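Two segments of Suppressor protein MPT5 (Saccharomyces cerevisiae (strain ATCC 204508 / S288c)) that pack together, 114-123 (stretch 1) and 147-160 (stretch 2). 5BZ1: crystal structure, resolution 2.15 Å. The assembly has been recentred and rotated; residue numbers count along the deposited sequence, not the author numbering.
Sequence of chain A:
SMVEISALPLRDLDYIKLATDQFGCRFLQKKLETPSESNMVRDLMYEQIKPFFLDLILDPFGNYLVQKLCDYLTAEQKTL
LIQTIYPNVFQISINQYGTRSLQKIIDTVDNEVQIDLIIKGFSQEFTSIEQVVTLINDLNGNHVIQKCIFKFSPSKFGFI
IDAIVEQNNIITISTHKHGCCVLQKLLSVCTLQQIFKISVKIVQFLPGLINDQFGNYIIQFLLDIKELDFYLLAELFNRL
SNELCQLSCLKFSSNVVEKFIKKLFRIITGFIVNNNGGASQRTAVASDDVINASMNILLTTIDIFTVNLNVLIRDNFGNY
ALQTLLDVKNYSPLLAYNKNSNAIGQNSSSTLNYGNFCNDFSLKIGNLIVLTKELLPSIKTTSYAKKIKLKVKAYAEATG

Stretch 1 114-123: QIDLIIKGFS
Stretch 2 147-160: KCIFKFSPSKFGFI

Stretch 1 supplies one face of a helix, and stretch 2 wraps along it in three parts: the last turn of a helix through Lys151, a bend with a 3-10 segment at 154-156, and the start of another helix at Gly158. The register is set by two CA pairs, Ile115 CA to Phe152 CA at 7.5 Å and Ile119 CA to Lys156 CA at 6.9 Å, so four residues on the helix match four along the bend. Residues 114-121 keep helical phi/psi, with Ile119 N bonding to Ile115 O at 2.9 Å; Ile115, Ile118, Ile119 and Phe122 point toward stretch 2.

Phe152 is one of two large aromatic bumps from stretch 2, with Phe159. It is the first residue after its helix to leave helical phi/psi (-94/158), although its N still reaches Cys148 O at 2.9 Å. With chi1 m and chi2 -19°, its ring enters a hollow made by three isoleucines. Ile115 (m, t) lays CG2 over one face, 3.8 Å from the ring centroid and 13° off the normal, while its CG1 lies 3.7 Å from Phe152 CE1. Ile118 (m, t) meets the ring edge, CG2 to Phe152 CE2 at 4.0 Å. Ile119 takes m, m and brings CD1 obliquely to Phe152 CD2 at 3.7 Å. The same CD1 is 3.8 Å from Phe159 CE2, so one methyl touches both rings.

Between these aromatics in sequence, Lys156 (m, m, t, t) lies along the helix, its chain running from Ile119 back toward Ile115 and Asp116. Its CB is 3.9 Å from Ile119 CG1 and its CE 4.1 Å from Ile115 CG2, so the aliphatic chain covers isoleucine surface before the amine reaches a charge. The CA-to-CB bond of Asp116 points away, but chi1 m and chi2 -17° bring its end back, and Lys156 NZ donates to Asp116 OD1 at 2.6 Å in a salt bridge. This is the sole hydrogen bond across the contact; most of the remaining contacts are between apolar side chains, and the two stretches together bury 508 Å², both sides summed.

At the other end, Phe159 uses chi1 p, chi2 97°, and offers a ring face to the base of Phe122: Phe122 CB sits 3.5 Å from the Phe159 ring centroid, 8° off the normal. The Phe122 ring (chi1 m, chi2 -69°) runs nearly parallel, planes at 11° and centroids 4.9 Å apart, but slid so that the rings barely overlap. Phe122 O also approaches Phe159 CB at 3.5 Å. Cys148 (m) reaches the Phe122 ring obliquely, SG to Phe122 CE2 at 4.2 Å, linking the earlier helix to this aromatic pair.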

# COMPACT_ATOMS: atom_id res chain seq x y z
N GLN A 114 11.67 17.75 16.58
CA GLN A 114 11.35 16.41 17.05
C GLN A 114 11.21 15.41 15.91
O GLN A 114 11.68 14.28 16.00
CB GLN A 114 10.07 16.43 17.89
CG GLN A 114 10.23 17.12 19.25
CD GLN A 114 8.89 17.37 19.93
OE1 GLN A 114 7.87 16.82 19.52
NE2 GLN A 114 8.90 18.20 20.97
N ILE A 115 10.56 15.84 14.83
CA ILE A 115 10.38 14.98 13.66
C ILE A 115 11.73 14.60 13.05
O ILE A 115 11.96 13.44 12.73
CB ILE A 115 9.46 15.64 12.61
CG1 ILE A 115 8.04 15.77 13.16
CG2 ILE A 115 9.44 14.84 11.31
CD1 ILE A 115 7.09 16.56 12.26
N ASP A 116 12.61 15.59 12.89
CA ASP A 116 13.93 15.34 12.31
C ASP A 116 14.81 14.43 13.17
O ASP A 116 15.60 13.65 12.64
CB ASP A 116 14.64 16.67 12.01
CG ASP A 116 14.04 17.39 10.82
OD1 ASP A 116 13.30 16.74 10.04
OD2 ASP A 116 14.31 18.60 10.65
N LEU A 117 14.68 14.52 14.49
CA LEU A 117 15.38 13.61 15.39
C LEU A 117 14.94 12.16 15.17
O LEU A 117 15.77 11.26 15.05
CB LEU A 117 15.16 14.00 16.85
CG LEU A 117 15.99 15.18 17.36
CD1 LEU A 117 15.55 15.58 18.75
CD2 LEU A 117 17.47 14.84 17.35
N ILE A 118 13.63 11.95 15.11
CA ILE A 118 13.06 10.64 14.82
C ILE A 118 13.55 10.11 13.47
O ILE A 118 13.99 8.97 13.36
CB ILE A 118 11.52 10.70 14.83
CG1 ILE A 118 11.00 10.88 16.26
CG2 ILE A 118 10.92 9.44 14.22
CD1 ILE A 118 9.53 11.25 16.34
N ILE A 119 13.46 10.96 12.44
CA ILE A 119 13.93 10.61 11.10
C ILE A 119 15.43 10.29 11.09
O ILE A 119 15.88 9.40 10.36
CB ILE A 119 13.59 11.74 10.10
CG1 ILE A 119 12.08 11.84 9.91
CG2 ILE A 119 14.27 11.51 8.75
CD1 ILE A 119 11.43 10.52 9.51
N LYS A 120 16.19 10.99 11.92
CA LYS A 120 17.62 10.73 12.04
C LYS A 120 17.87 9.33 12.60
O LYS A 120 18.80 8.63 12.18
CB LYS A 120 18.29 11.78 12.93
CG LYS A 120 19.80 11.61 13.08
CD LYS A 120 20.37 12.69 13.98
CE LYS A 120 21.84 12.46 14.27
NZ LYS A 120 22.40 13.51 15.15
N GLY A 121 17.02 8.90 13.53
CA GLY A 121 17.15 7.58 14.12
C GLY A 121 16.90 6.47 13.12
O GLY A 121 17.48 5.38 13.23
N PHE A 122 16.04 6.74 12.15
CA PHE A 122 15.71 5.77 11.11
C PHE A 122 16.70 5.82 9.94
O PHE A 122 16.61 5.01 9.01
CB PHE A 122 14.29 5.98 10.59
CG PHE A 122 13.22 5.45 11.51
CD1 PHE A 122 13.05 4.08 11.69
CD2 PHE A 122 12.36 6.32 12.17
CE1 PHE A 122 12.06 3.59 12.53
CE2 PHE A 122 11.37 5.83 13.02
CZ PHE A 122 11.22 4.46 13.19
N SER A 123 17.62 6.78 9.98
CA SER A 123 18.62 6.91 8.93
C SER A 123 19.70 5.84 9.09
O SER A 123 19.80 5.20 10.14
CB SER A 123 19.27 8.30 8.94
OG SER A 123 20.16 8.44 10.03
N LYS A 147 2.69 4.82 10.70
CA LYS A 147 2.44 6.04 11.46
C LYS A 147 3.29 7.19 10.90
O LYS A 147 2.79 8.30 10.73
CB LYS A 147 2.72 5.82 12.95
CG LYS A 147 2.36 7.00 13.83
CD LYS A 147 0.86 7.30 13.84
CE LYS A 147 0.08 6.26 14.63
NZ LYS A 147 -1.35 6.64 14.80
N CYS A 148 4.56 6.91 10.60
CA CYS A 148 5.44 7.89 9.97
C CYS A 148 4.84 8.38 8.64
O CYS A 148 4.84 9.57 8.34
CB CYS A 148 6.82 7.29 9.69
SG CYS A 148 7.80 6.92 11.15
N ILE A 149 4.33 7.43 7.87
CA ILE A 149 3.80 7.70 6.54
C ILE A 149 2.62 8.66 6.58
O ILE A 149 2.48 9.52 5.71
CB ILE A 149 3.43 6.38 5.83
CG1 ILE A 149 4.69 5.64 5.37
CG2 ILE A 149 2.52 6.63 4.64
CD1 ILE A 149 4.43 4.25 4.81
N PHE A 150 1.77 8.53 7.60
CA PHE A 150 0.58 9.37 7.70
C PHE A 150 0.78 10.65 8.51
O PHE A 150 0.03 11.61 8.35
CB PHE A 150 -0.60 8.57 8.26
CG PHE A 150 -1.16 7.57 7.29
CD1 PHE A 150 -1.89 7.99 6.18
CD2 PHE A 150 -0.96 6.21 7.49
CE1 PHE A 150 -2.41 7.07 5.29
CE2 PHE A 150 -1.48 5.29 6.60
CZ PHE A 150 -2.20 5.72 5.49
N LYS A 151 1.80 10.67 9.36
CA LYS A 151 2.05 11.82 10.23
C LYS A 151 3.07 12.80 9.64
O LYS A 151 2.93 14.02 9.79
CB LYS A 151 2.51 11.35 11.62
CG LYS A 151 2.74 12.46 12.64
CD LYS A 151 1.42 13.13 13.04
CE LYS A 151 1.65 14.16 14.15
NZ LYS A 151 0.38 14.82 14.57
N PHE A 152 4.10 12.27 8.98
CA PHE A 152 5.21 13.10 8.51
C PHE A 152 5.03 13.54 7.06
O PHE A 152 4.30 12.92 6.29
CB PHE A 152 6.54 12.34 8.63
CG PHE A 152 6.93 12.01 10.05
CD1 PHE A 152 6.36 12.69 11.13
CD2 PHE A 152 7.87 11.02 10.30
CE1 PHE A 152 6.73 12.37 12.43
CE2 PHE A 152 8.24 10.71 11.60
CZ PHE A 152 7.67 11.38 12.67
N SER A 153 5.71 14.63 6.69
CA SER A 153 5.76 15.08 5.31
C SER A 153 6.54 14.08 4.46
O SER A 153 7.53 13.51 4.93
CB SER A 153 6.43 16.45 5.21
OG SER A 153 6.58 16.84 3.86
N PRO A 154 6.10 13.86 3.21
CA PRO A 154 6.80 12.98 2.27
C PRO A 154 8.26 13.38 2.06
O PRO A 154 9.07 12.54 1.67
CB PRO A 154 6.01 13.15 0.97
CG PRO A 154 4.61 13.43 1.45
CD PRO A 154 4.80 14.30 2.68
N SER A 155 8.61 14.64 2.33
CA SER A 155 10.00 15.08 2.26
C SER A 155 10.89 14.36 3.29
O SER A 155 12.11 14.47 3.24
CB SER A 155 10.09 16.59 2.49
OG SER A 155 9.86 16.92 3.85
N LYS A 156 10.26 13.61 4.20
CA LYS A 156 10.99 12.86 5.22
C LYS A 156 11.08 11.37 4.88
O LYS A 156 11.77 10.62 5.58
CB LYS A 156 10.31 13.01 6.59
CG LYS A 156 9.92 14.43 6.98
CD LYS A 156 11.14 15.32 7.22
CE LYS A 156 10.71 16.65 7.83
NZ LYS A 156 11.86 17.59 7.99
N PHE A 157 10.40 10.96 3.82
CA PHE A 157 10.27 9.53 3.49
C PHE A 157 11.55 8.88 2.96
O PHE A 157 11.54 7.71 2.57
CB PHE A 157 9.15 9.31 2.46
CG PHE A 157 7.75 9.56 2.99
CD1 PHE A 157 7.53 9.84 4.33
CD2 PHE A 157 6.66 9.50 2.13
CE1 PHE A 157 6.25 10.07 4.81
CE2 PHE A 157 5.37 9.72 2.60
CZ PHE A 157 5.17 10.01 3.94
N GLY A 158 12.65 9.63 2.96
CA GLY A 158 13.92 9.17 2.40
C GLY A 158 14.38 7.78 2.79
O GLY A 158 14.73 6.98 1.93
N PHE A 159 14.37 7.48 4.09
CA PHE A 159 14.85 6.18 4.57
C PHE A 159 13.98 5.02 4.13
O PHE A 159 14.45 3.89 3.99
CB PHE A 159 15.01 6.19 6.09
CG PHE A 159 13.71 6.08 6.85
CD1 PHE A 159 13.28 4.85 7.32
CD2 PHE A 159 12.95 7.21 7.12
CE1 PHE A 159 12.09 4.74 8.04
CE2 PHE A 159 11.77 7.11 7.84
CZ PHE A 159 11.34 5.87 8.30
N ILE A 160 12.69 5.29 3.91
CA ILE A 160 11.76 4.28 3.43
C ILE A 160 11.98 4.02 1.94
O ILE A 160 12.10 2.87 1.52
CB ILE A 160 10.30 4.70 3.68
CG1 ILE A 160 10.07 4.98 5.16
CG2 ILE A 160 9.35 3.61 3.20
CD1 ILE A 160 8.68 5.51 5.49